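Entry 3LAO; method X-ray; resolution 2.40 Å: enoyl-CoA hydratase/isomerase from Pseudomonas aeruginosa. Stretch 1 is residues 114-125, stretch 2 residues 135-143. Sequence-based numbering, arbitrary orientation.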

# COMPACT_ATOMS: atom_id res chain seq x y z
N GLY B 114 3.06 12.31 23.90
CA GLY B 114 2.15 13.40 24.22
C GLY B 114 1.31 13.92 23.06
O GLY B 114 0.26 13.37 22.74
N THR B 115 1.79 15.01 22.46
CA THR B 115 1.07 15.75 21.46
C THR B 115 1.82 15.70 20.14
O THR B 115 3.02 15.86 20.10
CB THR B 115 0.92 17.22 21.89
OG1 THR B 115 -0.34 17.41 22.53
CG2 THR B 115 0.98 18.14 20.71
N CYS B 116 1.09 15.46 19.05
CA CYS B 116 1.70 15.27 17.74
C CYS B 116 0.84 15.88 16.64
O CYS B 116 0.23 15.16 15.85
CB CYS B 116 1.93 13.78 17.47
SG CYS B 116 3.12 13.43 16.16
N TRP B 117 0.81 17.21 16.59
CA TRP B 117 -0.12 17.91 15.71
C TRP B 117 0.43 18.01 14.29
O TRP B 117 1.64 18.16 14.10
CB TRP B 117 -0.41 19.31 16.26
CG TRP B 117 -1.22 19.30 17.52
CD1 TRP B 117 -1.30 20.29 18.46
CD2 TRP B 117 -2.08 18.25 17.99
NE1 TRP B 117 -2.14 19.92 19.47
CE2 TRP B 117 -2.64 18.67 19.21
CE3 TRP B 117 -2.43 16.99 17.49
CZ2 TRP B 117 -3.52 17.88 19.94
CZ3 TRP B 117 -3.31 16.21 18.21
CH2 TRP B 117 -3.84 16.66 19.43
N THR B 118 -0.46 17.93 13.31
CA THR B 118 -0.16 18.41 11.97
C THR B 118 1.22 17.95 11.51
O THR B 118 1.37 16.85 10.96
CB THR B 118 -0.23 19.95 11.89
OG1 THR B 118 -0.81 20.47 13.09
CG2 THR B 118 -1.07 20.38 10.69
N ALA B 119 2.23 18.78 11.74
CA ALA B 119 3.52 18.63 11.08
C ALA B 119 4.30 17.45 11.67
O ALA B 119 5.25 16.96 11.07
CB ALA B 119 4.33 19.91 11.19
N GLY B 120 3.88 17.01 12.85
CA GLY B 120 4.57 15.94 13.55
C GLY B 120 4.21 14.57 13.01
O GLY B 120 5.06 13.69 12.88
N ILE B 121 2.93 14.38 12.69
CA ILE B 121 2.49 13.20 11.96
C ILE B 121 3.36 12.95 10.73
O ILE B 121 3.95 11.88 10.58
CB ILE B 121 1.02 13.32 11.52
CG1 ILE B 121 0.10 13.40 12.74
CG2 ILE B 121 0.63 12.16 10.62
CD1 ILE B 121 -1.36 13.60 12.40
N GLU B 122 3.43 13.95 9.86
CA GLU B 122 4.15 13.81 8.59
C GLU B 122 5.62 13.58 8.87
O GLU B 122 6.30 12.86 8.15
CB GLU B 122 3.96 15.04 7.71
CG GLU B 122 3.43 14.70 6.28
CD GLU B 122 4.58 14.29 5.30
OE1 GLU B 122 4.89 13.08 5.19
OE2 GLU B 122 5.15 15.18 4.61
N LEU B 123 6.10 14.17 9.95
CA LEU B 123 7.49 14.05 10.29
C LEU B 123 7.72 12.60 10.69
O LEU B 123 8.69 11.97 10.29
CB LEU B 123 7.80 14.98 11.44
CG LEU B 123 9.24 15.22 11.84
CD1 LEU B 123 10.05 15.65 10.63
CD2 LEU B 123 9.24 16.29 12.94
N MSE B 124 6.77 12.07 11.44
CA MSE B 124 6.83 10.69 11.88
C MSE B 124 6.77 9.68 10.74
O MSE B 124 7.42 8.64 10.79
CB MSE B 124 5.70 10.44 12.85
CG MSE B 124 5.82 9.15 13.56
SE MSE B 124 4.25 8.88 14.64
CE MSE B 124 2.93 8.63 13.23
N LEU B 125 5.99 9.96 9.70
CA LEU B 125 5.82 8.99 8.61
C LEU B 125 6.98 9.02 7.62
O LEU B 125 7.02 8.24 6.69
CB LEU B 125 4.54 9.26 7.83
CG LEU B 125 3.24 9.15 8.62
CD1 LEU B 125 2.07 9.73 7.80
CD2 LEU B 125 3.02 7.69 9.00
N GLY B 135 -1.16 6.76 24.69
CA GLY B 135 -1.79 8.02 25.04
C GLY B 135 -1.27 9.23 24.28
O GLY B 135 -1.71 10.35 24.52
N THR B 136 -0.34 9.03 23.36
CA THR B 136 0.08 10.12 22.50
C THR B 136 -1.12 10.47 21.62
O THR B 136 -1.88 9.60 21.23
CB THR B 136 1.26 9.69 21.64
OG1 THR B 136 2.38 9.38 22.49
CG2 THR B 136 1.62 10.77 20.62
N ARG B 137 -1.27 11.75 21.30
CA ARG B 137 -2.44 12.21 20.57
C ARG B 137 -2.02 12.79 19.25
O ARG B 137 -1.09 13.54 19.18
CB ARG B 137 -3.13 13.34 21.32
CG ARG B 137 -3.73 12.97 22.67
CD ARG B 137 -3.90 14.29 23.49
NE ARG B 137 -5.15 15.02 23.21
CZ ARG B 137 -5.32 16.35 23.34
NH1 ARG B 137 -4.31 17.14 23.70
NH2 ARG B 137 -6.51 16.89 23.08
N PHE B 138 -2.78 12.50 18.21
CA PHE B 138 -2.43 12.91 16.88
C PHE B 138 -3.63 13.59 16.31
O PHE B 138 -4.78 13.15 16.52
CB PHE B 138 -2.17 11.65 16.03
CG PHE B 138 -0.99 10.83 16.48
CD1 PHE B 138 -1.16 9.75 17.34
CD2 PHE B 138 0.31 11.13 16.04
CE1 PHE B 138 -0.04 8.98 17.76
CE2 PHE B 138 1.46 10.36 16.46
CZ PHE B 138 1.28 9.28 17.30
N ALA B 139 -3.39 14.63 15.53
CA ALA B 139 -4.48 15.08 14.70
C ALA B 139 -3.99 15.92 13.55
O ALA B 139 -2.98 16.59 13.65
CB ALA B 139 -5.56 15.85 15.57
N HIS B 140 -4.71 15.85 12.45
CA HIS B 140 -4.50 16.70 11.30
C HIS B 140 -5.40 17.94 11.32
O HIS B 140 -6.34 18.05 10.54
CB HIS B 140 -4.76 15.91 10.03
CG HIS B 140 -3.54 15.69 9.22
ND1 HIS B 140 -2.80 14.53 9.29
CD2 HIS B 140 -2.90 16.50 8.35
CE1 HIS B 140 -1.77 14.63 8.48
NE2 HIS B 140 -1.80 15.82 7.90
N LEU B 141 -5.09 18.86 12.22
CA LEU B 141 -5.93 20.01 12.49
C LEU B 141 -5.99 21.05 11.37
O LEU B 141 -6.82 21.94 11.40
CB LEU B 141 -5.49 20.69 13.78
CG LEU B 141 -5.38 19.79 15.01
CD1 LEU B 141 -4.73 20.53 16.14
CD2 LEU B 141 -6.73 19.27 15.44
N GLU B 142 -5.11 20.93 10.39
CA GLU B 142 -5.07 21.89 9.30
C GLU B 142 -6.40 22.09 8.59
O GLU B 142 -6.76 23.21 8.25
CB GLU B 142 -4.03 21.49 8.26
CG GLU B 142 -4.37 22.00 6.87
CD GLU B 142 -4.93 20.92 5.97
OE1 GLU B 142 -5.39 21.25 4.86
OE2 GLU B 142 -4.89 19.73 6.36
N VAL B 143 -7.11 21.01 8.33
CA VAL B 143 -8.37 21.09 7.60
C VAL B 143 -9.32 22.07 8.25
O VAL B 143 -9.92 22.89 7.58
CB VAL B 143 -9.08 19.74 7.50
CG1 VAL B 143 -9.00 19.23 6.09
CG2 VAL B 143 -8.49 18.74 8.48

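What fills the apolar centre of the contact? On the sheet face shared by Cys116 and Phe138, the phenyl ring of Phe138 is the hub. Its CD2 lies 3.4 Å from Cys116 CB and 4.0 Å from Ile121 CG1, the latter approaching the ring edge, while its CE2 lies 3.6 Å from SE of Met124, a selenomethionine. Ile121 and Met124 both point toward the second stretch from the helix that follows the first strand, so the ring takes contacts from both the strand and the helix. Gly120 leaves room here: a CB on it would be crowded by Cys116 SG.

How is the other face of the sheet covered? Trp117, with chi1 in the m well, turns the edge of its indole toward the neighbouring strand, with Ala139 N and Phe138 C near the ring plane. Its CZ3 comes within 3.5 Å of Ala139 CB, a small methyl that lets the ring edge draw close to the backbone. Leu141 CD1 sits over the face of the indole, 3.9 Å from the centroid of its five-membered ring. Toward the exposed side, Trp117 CZ2 lies over one face of the Arg137 guanidinium.

What fixes the register beneath these side chains? The strands run parallel, 8° apart, and pair Thr115 with Arg137, Cys116 with Phe138 and Trp117 with Ala139. Arg137 N donates to Gly114 O at 2.7 Å, Cys116 N donates weakly to Arg137 O at 2.9 Å, and Thr118 N donates to Ala139 O at 2.9 Å with a nearly straight geometry.

What happens at the polar edge? Gly114, whose positive phi favours glycine, donates weakly from N to Thr136 OG1 at 3.3 Å. At the far end, His140 ND1 lies 3.6 Å from Ile121 CD1 and is buried without a polar partner. Together the stretches bury 745 Å², summed over both sides.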